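Local atomic coordinates of LAIR1 ecotodomain from MGD21 antibody (Homo sapiens, PDB entry 7JZK), a protein that forms the LAIR1 insert of the antibody MGD21 and, as a single immunoglobulin-type domain, binds the V2 domain of a Plasmodium RIFIN. Residues A[21-27]-A[59-65]; A[14-18]-A[94-98]; A[3-8]-A[76-82]; A[31-35]-A[47-51]. One frame throughout, in Å; residues are numbered along the deposited sequence.

Interaction 1: A[21-27]-A[59-65]; sequences HVTFVCR and SEARFRI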
loop_
_atom_site.group_PDB
_atom_site.type_symbol
_atom_site.label_atom_id
_atom_site.label_comp_id
_atom_site.label_asym_id
_atom_site.label_seq_id
_atom_site.Cartn_x
_atom_site.Cartn_y
_atom_site.Cartn_z
ATOM N N HIS A 21 -8.776 -9.650 -20.531
ATOM C CA HIS A 21 -9.148 -9.575 -19.124
ATOM C C HIS A 21 -8.743 -10.847 -18.392
ATOM O O HIS A 21 -8.476 -11.881 -19.007
ATOM C CB HIS A 21 -10.657 -9.323 -18.994
ATOM C CG HIS A 21 -11.502 -10.449 -19.504
ATOM N ND1 HIS A 21 -11.865 -10.561 -20.832
ATOM C CD2 HIS A 21 -12.077 -11.501 -18.868
ATOM C CE1 HIS A 21 -12.613 -11.640 -20.992
ATOM N NE2 HIS A 21 -12.755 -12.228 -19.817
ATOM N N VAL A 22 -8.659 -10.748 -17.061
ATOM C CA VAL A 22 -8.457 -11.901 -16.187
ATOM C C VAL A 22 -9.057 -11.570 -14.831
ATOM O O VAL A 22 -9.124 -10.406 -14.441
ATOM C CB VAL A 22 -6.960 -12.280 -16.062
ATOM C CG1 VAL A 22 -6.208 -11.259 -15.231
ATOM C CG2 VAL A 22 -6.801 -13.658 -15.429
ATOM N N THR A 23 -9.558 -12.590 -14.129
ATOM C CA THR A 23 -10.094 -12.394 -12.786
ATOM C C THR A 23 -9.530 -13.433 -11.823
ATOM O O THR A 23 -9.654 -14.641 -12.057
ATOM C CB THR A 23 -11.623 -12.463 -12.774
ATOM O OG1 THR A 23 -12.145 -11.696 -13.867
ATOM C CG2 THR A 23 -12.154 -11.892 -11.461
ATOM N N PHE A 24 -8.944 -12.959 -10.725
ATOM C CA PHE A 24 -8.479 -13.824 -9.653
ATOM C C PHE A 24 -9.604 -13.963 -8.647
ATOM O O PHE A 24 -10.118 -12.960 -8.145
ATOM C CB PHE A 24 -7.237 -13.235 -8.976
ATOM C CG PHE A 24 -6.064 -13.108 -9.889
ATOM C CD1 PHE A 24 -5.790 -11.913 -10.515
ATOM C CD2 PHE A 24 -5.269 -14.200 -10.162
ATOM C CE1 PHE A 24 -4.731 -11.795 -11.381
ATOM C CE2 PHE A 24 -4.199 -14.092 -11.014
ATOM C CZ PHE A 24 -3.934 -12.886 -11.635
ATOM N N VAL A 25 -9.956 -15.207 -8.340
ATOM C CA VAL A 25 -11.022 -15.558 -7.406
ATOM C C VAL A 25 -10.376 -16.178 -6.178
ATOM O O VAL A 25 -9.678 -17.200 -6.275
ATOM C CB VAL A 25 -12.044 -16.521 -8.032
ATOM C CG1 VAL A 25 -13.222 -16.735 -7.086
ATOM C CG2 VAL A 25 -12.515 -16.002 -9.393
ATOM N N CYS A 26 -10.570 -15.524 -5.042
ATOM C CA CYS A 26 -10.060 -15.964 -3.757
ATOM C C CYS A 26 -11.204 -16.565 -2.957
ATOM O O CYS A 26 -12.251 -15.928 -2.793
ATOM C CB CYS A 26 -9.450 -14.788 -3.002
ATOM S SG CYS A 26 -7.985 -14.129 -3.757
ATOM N N ARG A 27 -11.019 -17.791 -2.484
ATOM C CA ARG A 27 -12.059 -18.490 -1.741
ATOM C C ARG A 27 -11.563 -18.881 -0.366
ATOM O O ARG A 27 -10.435 -19.365 -0.214
ATOM C CB ARG A 27 -12.566 -19.708 -2.492
ATOM C CG ARG A 27 -13.547 -19.318 -3.577
ATOM C CD ARG A 27 -14.224 -20.522 -4.167
ATOM N NE ARG A 27 -14.326 -20.458 -5.626
ATOM C CZ ARG A 27 -13.313 -20.581 -6.480
ATOM N NH1 ARG A 27 -13.544 -20.510 -7.787
ATOM N NH2 ARG A 27 -12.068 -20.755 -6.045
ATOM N N SER A 59 -17.022 -18.548 0.947
ATOM C CA SER A 59 -17.151 -17.168 0.487
ATOM C C SER A 59 -15.989 -16.832 -0.421
ATOM O O SER A 59 -14.917 -17.447 -0.348
ATOM C CB SER A 59 -17.207 -16.132 1.638
ATOM O OG SER A 59 -15.993 -16.059 2.364
ATOM N N GLU A 60 -16.209 -15.843 -1.273
ATOM C CA GLU A 60 -15.214 -15.534 -2.269
ATOM C C GLU A 60 -15.127 -14.033 -2.461
ATOM O O GLU A 60 -15.997 -13.271 -2.032
ATOM C CB GLU A 60 -15.531 -16.213 -3.605
ATOM C CG GLU A 60 -16.598 -15.497 -4.394
ATOM C CD GLU A 60 -16.779 -16.066 -5.790
ATOM O OE1 GLU A 60 -17.280 -15.335 -6.678
ATOM O OE2 GLU A 60 -16.406 -17.241 -6.000
ATOM N N ALA A 61 -14.034 -13.633 -3.097
ATOM C CA ALA A 61 -13.790 -12.255 -3.477
ATOM C C ALA A 61 -13.092 -12.288 -4.822
ATOM O O ALA A 61 -12.290 -13.190 -5.092
ATOM C CB ALA A 61 -12.940 -11.510 -2.451
ATOM N N ARG A 62 -13.392 -11.303 -5.659
ATOM C CA ARG A 62 -12.908 -11.285 -7.026
ATOM C C ARG A 62 -12.072 -10.032 -7.257
ATOM O O ARG A 62 -12.486 -8.929 -6.881
ATOM C CB ARG A 62 -14.106 -11.315 -7.971
ATOM C CG ARG A 62 -14.946 -12.548 -7.742
ATOM C CD ARG A 62 -15.922 -12.827 -8.857
ATOM N NE ARG A 62 -15.586 -14.137 -9.386
ATOM C CZ ARG A 62 -16.417 -14.930 -10.038
ATOM N NH1 ARG A 62 -17.673 -14.555 -10.253
ATOM N NH2 ARG A 62 -15.981 -16.109 -10.468
ATOM N N PHE A 63 -10.908 -10.198 -7.888
ATOM C CA PHE A 63 -10.029 -9.088 -8.266
ATOM C C PHE A 63 -9.849 -9.190 -9.770
ATOM O O PHE A 63 -9.270 -10.168 -10.252
ATOM C CB PHE A 63 -8.669 -9.167 -7.560
ATOM C CG PHE A 63 -8.758 -9.300 -6.059
ATOM C CD1 PHE A 63 -8.997 -10.538 -5.467
ATOM C CD2 PHE A 63 -8.582 -8.198 -5.237
ATOM C CE1 PHE A 63 -9.078 -10.661 -4.105
ATOM C CE2 PHE A 63 -8.662 -8.330 -3.865
ATOM C CZ PHE A 63 -8.909 -9.567 -3.306
ATOM N N ARG A 64 -10.342 -8.208 -10.519
ATOM C CA ARG A 64 -10.393 -8.344 -11.966
ATOM C C ARG A 64 -9.526 -7.288 -12.647
ATOM O O ARG A 64 -9.655 -6.095 -12.366
ATOM C CB ARG A 64 -11.832 -8.216 -12.451
ATOM C CG ARG A 64 -11.916 -7.880 -13.931
ATOM C CD ARG A 64 -13.326 -7.423 -14.330
ATOM N NE ARG A 64 -13.299 -7.017 -15.728
ATOM C CZ ARG A 64 -13.672 -7.801 -16.735
ATOM N NH1 ARG A 64 -13.591 -7.353 -17.980
ATOM N NH2 ARG A 64 -14.138 -9.028 -16.500
ATOM N N ILE A 65 -8.671 -7.729 -13.566
ATOM C CA ILE A 65 -7.902 -6.841 -14.426
ATOM C C ILE A 65 -8.565 -6.836 -15.799
ATOM O O ILE A 65 -8.633 -7.881 -16.460
ATOM C CB ILE A 65 -6.430 -7.283 -14.528
ATOM C CG1 ILE A 65 -5.740 -7.268 -13.163
ATOM C CG2 ILE A 65 -5.678 -6.388 -15.515
ATOM C CD1 ILE A 65 -4.337 -7.835 -13.218
#
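Ser59, near the start of strand 58-65, receives a CA-H...O contact on its carbonyl O from Arg27 CA at 3.3 Å, while its hydroxyl turns to the backbone of Pro29. Glu60 suits the solvent-facing side: its OE2 lies 3.8 Å from Arg27 NE, a long salt bridge, and its OE1 is 3.4 Å from Arg62 NE. In both, the oxygen stands well out of the guanidinium plane, so charge alone acts; Arg27 also hydrogen-bonds Ser9. Small Ala61, on the inner face, leaves room for Phe35, which packs on it, and its backbone pairs with Cys26 in both directions (Cys26 N to Ala61 O and Ala61 N to Cys26 O, each 2.9 Å). Arg62 returns to the outer face, lays NE 3.6 Å from Val25 CG2, and reaches Glu11. Phe63 fills the interior: its CE1 is 3.7 Å from Cys26 SG, and its backbone bonds Phe24 (Phe24 N to Phe63 O, 2.8 Å; Phe63 N to Phe24 O, 2.9 Å). Arg64 NH1 lies 3.7 Å from His21 CB, which sits over one guanidinium face; Arg64 also ion-pairs with Asp66. Branched Ile65 closes the ladder on Val22 (Val22 N to Ile65 O and Ile65 N to Val22 O, each 2.9 Å). Phe63 and Ile65 also pack on Phe79 of the Rifin chain. Six backbone hydrogen bonds in regular antiparallel register, with Cys26 disulfide-linked to Cys78, make this the B-E strand pair of an immunoglobulin fold.

Interaction 2: A[14-18]-A[94-98]; sequences TVIPL and ELVVK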
loop_
_atom_site.group_PDB
_atom_site.type_symbol
_atom_site.label_atom_id
_atom_site.label_comp_id
_atom_site.label_asym_id
_atom_site.label_seq_id
_atom_site.Cartn_x
_atom_site.Cartn_y
_atom_site.Cartn_z
ATOM N N THR A 14 -4.905 -19.202 -16.633
ATOM C CA THR A 14 -3.593 -18.671 -16.296
ATOM C C THR A 14 -2.878 -18.030 -17.478
ATOM O O THR A 14 -1.906 -17.293 -17.267
ATOM C CB THR A 14 -2.697 -19.761 -15.728
ATOM O OG1 THR A 14 -2.654 -20.857 -16.651
ATOM C CG2 THR A 14 -3.240 -20.206 -14.394
ATOM N N VAL A 15 -3.298 -18.329 -18.705
ATOM C CA VAL A 15 -2.704 -17.755 -19.907
ATOM C C VAL A 15 -3.695 -16.779 -20.507
ATOM O O VAL A 15 -4.813 -17.158 -20.883
ATOM C CB VAL A 15 -2.280 -18.825 -20.918
ATOM C CG1 VAL A 15 -1.424 -18.189 -22.011
ATOM C CG2 VAL A 15 -1.472 -19.896 -20.180
ATOM N N ILE A 16 -3.300 -15.511 -20.550
ATOM C CA ILE A 16 -4.155 -14.426 -21.009
ATOM C C ILE A 16 -3.458 -13.753 -22.171
ATOM O O ILE A 16 -2.275 -13.413 -22.065
ATOM C CB ILE A 16 -4.453 -13.415 -19.886
ATOM C CG1 ILE A 16 -5.108 -14.139 -18.690
ATOM C CG2 ILE A 16 -5.301 -12.254 -20.410
ATOM C CD1 ILE A 16 -6.418 -14.865 -19.013
ATOM N N PRO A 17 -4.119 -13.571 -23.316
ATOM C CA PRO A 17 -3.514 -12.775 -24.386
ATOM C C PRO A 17 -3.371 -11.327 -23.958
ATOM O O PRO A 17 -4.223 -10.780 -23.245
ATOM C CB PRO A 17 -4.500 -12.914 -25.545
ATOM C CG PRO A 17 -5.816 -13.232 -24.872
ATOM C CD PRO A 17 -5.464 -14.051 -23.670
ATOM N N LEU A 18 -2.304 -10.698 -24.438
ATOM C CA LEU A 18 -2.066 -9.292 -24.161
ATOM C C LEU A 18 -3.308 -8.490 -24.498
ATOM O O LEU A 18 -3.892 -8.651 -25.574
ATOM C CB LEU A 18 -0.869 -8.796 -24.986
ATOM C CG LEU A 18 -0.275 -7.404 -24.692
ATOM C CD1 LEU A 18 0.349 -7.350 -23.299
ATOM C CD2 LEU A 18 0.755 -6.979 -25.749
ATOM N N GLU A 94 0.711 -18.587 -11.051
ATOM C CA GLU A 94 1.462 -17.844 -12.060
ATOM C C GLU A 94 0.536 -17.416 -13.193
ATOM O O GLU A 94 -0.097 -18.253 -13.836
ATOM C CB GLU A 94 2.614 -18.651 -12.650
ATOM C CG GLU A 94 3.544 -17.820 -13.564
ATOM C CD GLU A 94 4.631 -18.665 -14.207
ATOM O OE1 GLU A 94 5.789 -18.222 -14.273
ATOM O OE2 GLU A 94 4.334 -19.798 -14.631
ATOM N N LEU A 95 0.493 -16.119 -13.461
ATOM C CA LEU A 95 -0.244 -15.565 -14.582
ATOM C C LEU A 95 0.725 -15.387 -15.737
ATOM O O LEU A 95 1.763 -14.733 -15.588
ATOM C CB LEU A 95 -0.888 -14.227 -14.216
ATOM C CG LEU A 95 -1.355 -13.404 -15.420
ATOM C CD1 LEU A 95 -2.552 -14.077 -16.062
ATOM C CD2 LEU A 95 -1.690 -11.983 -15.024
ATOM N N VAL A 96 0.390 -15.978 -16.875
ATOM C CA VAL A 96 1.183 -15.871 -18.084
ATOM C C VAL A 96 0.389 -15.021 -19.055
ATOM O O VAL A 96 -0.807 -15.263 -19.257
ATOM C CB VAL A 96 1.498 -17.257 -18.669
ATOM C CG1 VAL A 96 2.321 -17.120 -19.955
ATOM C CG2 VAL A 96 2.249 -18.081 -17.639
ATOM N N VAL A 97 1.024 -13.972 -19.584
ATOM C CA VAL A 97 0.441 -13.098 -20.601
ATOM C C VAL A 97 1.190 -13.332 -21.908
ATOM O O VAL A 97 2.428 -13.376 -21.928
ATOM C CB VAL A 97 0.491 -11.617 -20.184
ATOM C CG1 VAL A 97 1.879 -11.244 -19.759
ATOM C CG2 VAL A 97 0.062 -10.707 -21.337
ATOM N N LYS A 98 0.445 -13.491 -22.995
ATOM C CA LYS A 98 1.054 -13.784 -24.284
ATOM C C LYS A 98 0.701 -12.698 -25.285
ATOM O O LYS A 98 1.588 -12.161 -25.933
ATOM C CB LYS A 98 0.597 -15.154 -24.800
ATOM C CG LYS A 98 1.652 -15.929 -25.604
ATOM C CD LYS A 98 2.270 -15.122 -26.764
ATOM C CE LYS A 98 3.251 -15.970 -27.574
ATOM N NZ LYS A 98 4.357 -15.159 -28.179
#
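A short parallel strand pairing at the surface joins residues 14-18 to the C-terminal end of strand 85-97, at the edge of the five-stranded sheet. Three backbone hydrogen bonds hold it: Val96 N to Thr14 O at 2.7 Å, Ile16 N to Val96 O at 2.8 Å, and Lys98 N to Ile16 O at 2.9 Å. Ile16 thus offers both its N-H and its carbonyl, and Pro17, which has no N-H, costs this ladder nothing. This is the A'-G pairing found in V- and I-type immunoglobulin domains, in which the first strand breaks and its second part changes sheets. Inward-facing Ile16 sets CG1 3.7 Å from Leu95 CD1, and both pack into the sandwich, Ile16 on Val68 and Leu95 on Phe76. On the other face Val15 and Val96, beta-branched and so suited to extended backbone, meet more loosely (Val15 CG2 to Val96 CB, 4.3 Å). Beyond the strand, Leu18 CD1 covers Val97 CG2 at 3.9 Å.

Interaction 3: A[3-8]-A[76-82]; sequences LPRPSI and FRCIYYK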
loop_
_atom_site.group_PDB
_atom_site.type_symbol
_atom_site.label_atom_id
_atom_site.label_comp_id
_atom_site.label_asym_id
_atom_site.label_seq_id
_atom_site.Cartn_x
_atom_site.Cartn_y
_atom_site.Cartn_z
ATOM N N LEU A 3 -7.992 -21.427 11.034
ATOM C CA LEU A 3 -8.482 -20.875 9.778
ATOM C C LEU A 3 -8.023 -21.755 8.623
ATOM O O LEU A 3 -6.823 -22.017 8.491
ATOM C CB LEU A 3 -7.948 -19.456 9.578
ATOM C CG LEU A 3 -8.399 -18.380 10.561
ATOM C CD1 LEU A 3 -7.732 -17.010 10.245
ATOM C CD2 LEU A 3 -9.924 -18.305 10.524
ATOM N N PRO A 4 -8.929 -22.222 7.772
ATOM C CA PRO A 4 -8.517 -23.058 6.640
ATOM C C PRO A 4 -7.784 -22.247 5.583
ATOM O O PRO A 4 -7.941 -21.031 5.473
ATOM C CB PRO A 4 -9.841 -23.629 6.104
ATOM C CG PRO A 4 -10.889 -22.706 6.588
ATOM C CD PRO A 4 -10.395 -22.095 7.879
ATOM N N ARG A 5 -6.974 -22.939 4.791
ATOM C CA ARG A 5 -6.169 -22.243 3.805
ATOM C C ARG A 5 -7.074 -21.724 2.695
ATOM O O ARG A 5 -7.969 -22.448 2.249
ATOM C CB ARG A 5 -5.076 -23.157 3.235
ATOM C CG ARG A 5 -3.902 -22.376 2.595
ATOM C CD ARG A 5 -2.553 -22.898 3.023
ATOM N NE ARG A 5 -2.188 -24.069 2.245
ATOM C CZ ARG A 5 -1.371 -24.035 1.196
ATOM N NH1 ARG A 5 -0.824 -22.875 0.821
ATOM N NH2 ARG A 5 -1.094 -25.155 0.532
ATOM N N PRO A 6 -6.930 -20.473 2.274
ATOM C CA PRO A 6 -7.712 -19.989 1.137
ATOM C C PRO A 6 -7.120 -20.553 -0.141
ATOM O O PRO A 6 -5.983 -21.023 -0.164
ATOM C CB PRO A 6 -7.553 -18.469 1.206
ATOM C CG PRO A 6 -6.283 -18.233 1.947
ATOM C CD PRO A 6 -6.006 -19.447 2.800
ATOM N N SER A 7 -7.897 -20.467 -1.221
ATOM C CA SER A 7 -7.428 -20.919 -2.523
ATOM C C SER A 7 -7.594 -19.781 -3.526
ATOM O O SER A 7 -8.440 -18.898 -3.359
ATOM C CB SER A 7 -8.191 -22.161 -3.028
ATOM O OG SER A 7 -9.421 -21.808 -3.655
ATOM N N ILE A 8 -6.769 -19.807 -4.563
ATOM C CA ILE A 8 -6.757 -18.786 -5.600
ATOM C C ILE A 8 -6.967 -19.488 -6.926
ATOM O O ILE A 8 -6.368 -20.542 -7.170
ATOM C CB ILE A 8 -5.424 -17.993 -5.589
ATOM C CG1 ILE A 8 -5.245 -17.103 -6.819
ATOM C CG2 ILE A 8 -4.213 -18.891 -5.443
ATOM C CD1 ILE A 8 -6.088 -15.885 -6.856
ATOM N N PHE A 76 0.593 -14.462 -7.926
ATOM C CA PHE A 76 -0.503 -13.915 -7.129
ATOM C C PHE A 76 -0.924 -14.958 -6.099
ATOM O O PHE A 76 -0.827 -16.158 -6.350
ATOM C CB PHE A 76 -1.748 -13.543 -7.974
ATOM C CG PHE A 76 -1.501 -12.468 -9.010
ATOM C CD1 PHE A 76 -0.964 -12.794 -10.257
ATOM C CD2 PHE A 76 -1.817 -11.130 -8.749
ATOM C CE1 PHE A 76 -0.744 -11.812 -11.213
ATOM C CE2 PHE A 76 -1.604 -10.145 -9.708
ATOM C CZ PHE A 76 -1.063 -10.486 -10.938
ATOM N N ARG A 77 -1.406 -14.511 -4.936
ATOM C CA ARG A 77 -1.905 -15.460 -3.938
ATOM C C ARG A 77 -2.888 -14.748 -3.017
ATOM O O ARG A 77 -2.932 -13.522 -2.962
ATOM C CB ARG A 77 -0.768 -16.093 -3.134
ATOM C CG ARG A 77 -0.264 -15.242 -1.993
ATOM C CD ARG A 77 0.901 -15.917 -1.342
ATOM N NE ARG A 77 1.548 -15.070 -0.346
ATOM C CZ ARG A 77 2.552 -15.485 0.430
ATOM N NH1 ARG A 77 3.012 -16.731 0.317
ATOM N NH2 ARG A 77 3.089 -14.672 1.330
ATOM N N CYS A 78 -3.682 -15.525 -2.294
ATOM C CA CYS A 78 -4.720 -14.949 -1.454
ATOM C C CYS A 78 -4.396 -15.135 0.016
ATOM O O CYS A 78 -3.682 -16.059 0.420
ATOM C CB CYS A 78 -6.106 -15.550 -1.733
ATOM S SG CYS A 78 -6.599 -15.598 -3.481
ATOM N N ILE A 79 -4.915 -14.213 0.811
ATOM C CA ILE A 79 -4.882 -14.361 2.254
ATOM C C ILE A 79 -6.104 -13.632 2.780
ATOM O O ILE A 79 -6.551 -12.644 2.201
ATOM C CB ILE A 79 -3.561 -13.825 2.852
ATOM C CG1 ILE A 79 -3.464 -14.124 4.347
ATOM C CG2 ILE A 79 -3.426 -12.354 2.602
ATOM C CD1 ILE A 79 -2.168 -13.666 4.941
ATOM N N TYR A 80 -6.692 -14.142 3.843
ATOM C CA TYR A 80 -7.893 -13.495 4.325
ATOM C C TYR A 80 -7.761 -13.255 5.812
ATOM O O TYR A 80 -6.930 -13.861 6.495
ATOM C CB TYR A 80 -9.156 -14.298 4.011
ATOM C CG TYR A 80 -9.256 -15.624 4.713
ATOM C CD1 TYR A 80 -8.849 -16.787 4.081
ATOM C CD2 TYR A 80 -9.788 -15.724 5.997
ATOM C CE1 TYR A 80 -8.944 -17.990 4.698
ATOM C CE2 TYR A 80 -9.878 -16.925 6.626
ATOM C CZ TYR A 80 -9.456 -18.061 5.978
ATOM O OH TYR A 80 -9.553 -19.287 6.609
ATOM N N TYR A 81 -8.568 -12.320 6.287
ATOM C CA TYR A 81 -8.577 -11.922 7.684
ATOM C C TYR A 81 -9.912 -12.302 8.294
ATOM O O TYR A 81 -10.957 -11.923 7.777
ATOM C CB TYR A 81 -8.323 -10.410 7.826
ATOM C CG TYR A 81 -8.042 -9.954 9.255
ATOM C CD1 TYR A 81 -6.790 -10.089 9.815
ATOM C CD2 TYR A 81 -9.036 -9.391 10.050
ATOM C CE1 TYR A 81 -6.542 -9.690 11.134
ATOM C CE2 TYR A 81 -8.780 -8.990 11.366
ATOM C CZ TYR A 81 -7.539 -9.137 11.891
ATOM O OH TYR A 81 -7.293 -8.719 13.173
ATOM N N LYS A 82 -9.877 -13.067 9.375
ATOM C CA LYS A 82 -11.107 -13.487 10.034
ATOM C C LYS A 82 -10.834 -13.801 11.495
ATOM O O LYS A 82 -9.793 -14.365 11.824
ATOM C CB LYS A 82 -11.680 -14.669 9.236
ATOM C CG LYS A 82 -13.135 -15.028 9.391
ATOM C CD LYS A 82 -13.423 -16.208 10.296
ATOM C CE LYS A 82 -14.380 -17.129 9.525
ATOM N NZ LYS A 82 -14.523 -18.535 9.998
#
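Across the immunoglobulin sandwich, the N-terminal segment 3-8 runs over segment 76-82 of strand 74-82, the F strand that carries one half of the disulfide linking Cys78 to Cys26. No backbone hydrogen bonds cross between the two; they meet through side chains. Apolar packing does most of the work. Pro6, rigid and lacking an N-H to satisfy, points inward and rests CB 3.6 Å from Tyr80 CD1, at the edge of that ring. Leu3 meets the ring at the opposite position of its rim (Leu3 CD2 to Tyr80 CE2, 4.1 Å) and also meets Lys82, whose aliphatic CD lies 4.1 Å from Leu3 CD2. Further along, Ile8 covers the buried disulfide, its CB 3.4 Å from Cys78 SG, and packs on Phe24 as well. Outward-facing residues of the strand look elsewhere: Tyr81 hydrogen-bonds and stacks edge-to-face with Phe105 of the Rifin chain. The polar part of the contact is one bond, for which tyrosine combines a broad apolar ring with a terminal donor: Tyr80 OH gives its proton to Pro4 O at 2.6 Å.

Interaction 4: A[31-35]-A[47-51]; sequences GVQTF and DTEDV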
loop_
_atom_site.group_PDB
_atom_site.type_symbol
_atom_site.label_atom_id
_atom_site.label_comp_id
_atom_site.label_asym_id
_atom_site.label_seq_id
_atom_site.Cartn_x
_atom_site.Cartn_y
_atom_site.Cartn_z
ATOM N N GLY A 31 -17.698 -15.702 6.486
ATOM C CA GLY A 31 -17.362 -14.681 7.445
ATOM C C GLY A 31 -16.038 -14.000 7.220
ATOM O O GLY A 31 -15.538 -13.340 8.140
ATOM N N VAL A 32 -15.439 -14.139 6.033
ATOM C CA VAL A 32 -14.208 -13.412 5.765
ATOM C C VAL A 32 -14.503 -11.924 5.863
ATOM O O VAL A 32 -15.438 -11.419 5.231
ATOM C CB VAL A 32 -13.652 -13.762 4.375
ATOM C CG1 VAL A 32 -12.499 -12.830 4.034
ATOM C CG2 VAL A 32 -13.205 -15.204 4.310
ATOM N N GLN A 33 -13.715 -11.216 6.668
ATOM C CA GLN A 33 -13.842 -9.765 6.700
ATOM C C GLN A 33 -13.144 -9.138 5.509
ATOM O O GLN A 33 -13.749 -8.358 4.768
ATOM C CB GLN A 33 -13.254 -9.218 7.986
ATOM C CG GLN A 33 -13.760 -9.924 9.201
ATOM C CD GLN A 33 -13.297 -9.241 10.444
ATOM O OE1 GLN A 33 -12.914 -8.062 10.417
ATOM N NE2 GLN A 33 -13.304 -9.970 11.550
ATOM N N THR A 34 -11.890 -9.517 5.275
ATOM C CA THR A 34 -11.131 -8.929 4.187
ATOM C C THR A 34 -10.366 -10.016 3.447
ATOM O O THR A 34 -9.751 -10.890 4.066
ATOM C CB THR A 34 -10.130 -7.886 4.705
ATOM O OG1 THR A 34 -10.759 -7.041 5.671
ATOM C CG2 THR A 34 -9.723 -7.014 3.585
ATOM N N PHE A 35 -10.387 -9.935 2.124
ATOM C CA PHE A 35 -9.494 -10.700 1.269
ATOM C C PHE A 35 -8.382 -9.781 0.780
ATOM O O PHE A 35 -8.660 -8.661 0.339
ATOM C CB PHE A 35 -10.243 -11.249 0.062
ATOM C CG PHE A 35 -10.524 -12.692 0.151
ATOM C CD1 PHE A 35 -11.821 -13.145 0.294
ATOM C CD2 PHE A 35 -9.490 -13.600 0.148
ATOM C CE1 PHE A 35 -12.085 -14.502 0.397
ATOM C CE2 PHE A 35 -9.734 -14.937 0.249
ATOM C CZ PHE A 35 -11.037 -15.398 0.370
ATOM N N ASP A 47 -6.586 -5.033 -1.247
ATOM C CA ASP A 47 -7.554 -5.532 -0.284
ATOM C C ASP A 47 -8.971 -5.283 -0.785
ATOM O O ASP A 47 -9.225 -4.346 -1.545
ATOM C CB ASP A 47 -7.348 -4.862 1.077
ATOM C CG ASP A 47 -6.243 -5.525 1.896
ATOM O OD1 ASP A 47 -5.593 -6.437 1.363
ATOM O OD2 ASP A 47 -5.970 -5.103 3.045
ATOM N N THR A 48 -9.895 -6.135 -0.350
ATOM C CA THR A 48 -11.308 -5.946 -0.638
ATOM C C THR A 48 -12.115 -6.460 0.540
ATOM O O THR A 48 -11.796 -7.504 1.126
ATOM C CB THR A 48 -11.730 -6.663 -1.929
ATOM O OG1 THR A 48 -13.067 -6.285 -2.273
ATOM C CG2 THR A 48 -11.668 -8.162 -1.767
ATOM N N GLU A 49 -13.152 -5.714 0.895
ATOM C CA GLU A 49 -14.106 -6.196 1.877
ATOM C C GLU A 49 -15.441 -6.571 1.256
ATOM O O GLU A 49 -16.327 -7.027 1.973
ATOM C CB GLU A 49 -14.324 -5.168 2.990
ATOM C CG GLU A 49 -13.116 -4.926 3.862
ATOM C CD GLU A 49 -13.479 -4.134 5.107
ATOM O OE1 GLU A 49 -12.908 -3.043 5.342
ATOM O OE2 GLU A 49 -14.357 -4.612 5.857
ATOM N N ASP A 50 -15.612 -6.410 -0.052
ATOM C CA ASP A 50 -16.826 -6.914 -0.680
ATOM C C ASP A 50 -16.605 -8.410 -0.896
ATOM O O ASP A 50 -16.164 -8.857 -1.957
ATOM C CB ASP A 50 -17.128 -6.181 -1.982
ATOM C CG ASP A 50 -18.339 -6.766 -2.735
ATOM O OD1 ASP A 50 -19.205 -7.441 -2.117
ATOM O OD2 ASP A 50 -18.404 -6.571 -3.969
ATOM N N VAL A 51 -16.927 -9.193 0.130
ATOM C CA VAL A 51 -16.829 -10.649 0.082
ATOM C C VAL A 51 -18.241 -11.201 -0.021
ATOM O O VAL A 51 -19.107 -10.865 0.795
ATOM C CB VAL A 51 -16.108 -11.213 1.322
ATOM C CG1 VAL A 51 -14.612 -10.879 1.280
ATOM C CG2 VAL A 51 -16.712 -10.636 2.589
#
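Two backbone irregularities sit side by side at one end of this small hairpin ladder. Gln33 and Thr34 both face Tyr81, a classic beta bulge in the pairing with strand 74-82, and across from them Asp50 is the centre of an inverse gamma turn, closed by a weak bond from Val51 N to Glu49 O at 2.9 Å. Next to them lies a single antiparallel hydrogen-bonded pair, Phe35 with Thr48: Phe35 N to Thr48 O is 3.0 Å and Thr48 N to Phe35 O is 2.9 Å. The turn carries Val51 back over Phe35, so that Val51 CG1 meets the ring edge at Phe35 CD1, 3.7 Å away, and touches Val32 CG1 at 4.0 Å; compact valines fill the space beside the large aromatic. Thr48 adds its methyl, CG2, 3.9 Å from Phe35 CB. On the opposite face Thr34 CG2 lies against Asp47 CB at 4.1 Å, while Thr34 OG1 sits 3.6 Å from Glu49 CG, and the acid of Asp47 is salt-bridged to Arg36. The arrangement belongs to the C-C' hairpin of the immunoglobulin domain: strand 45-48 is outermost in its sheet, strand 34-38 is flanked on its other side by strand 74-82, and Phe35 and Thr48 pack across the sandwich on Ala61 of strand 58-65.

From the N terminus, segment 3-8 starts interaction 3, which closes on 76-82 some 68 residues later; segment 14-18 then begins interaction 2, completed near the C-terminal end of the modelled chain by 94-98, so these two contacts cross. Interaction 1 (21-27 with 59-65) is nested inside both, and interaction 4 (31-35 with 47-51) is nested inside interaction 1. Interaction 1 builds the middle of the four-stranded sheet, whereas interactions 2 and 4 pair strands at the two outer edges of the five-stranded one, their centres about 26 Å apart. Interaction 3 bridges the sheets, joined to interaction 1 by the Cys26-Cys78 disulfide and to interaction 4 by backbone bonds of Tyr81.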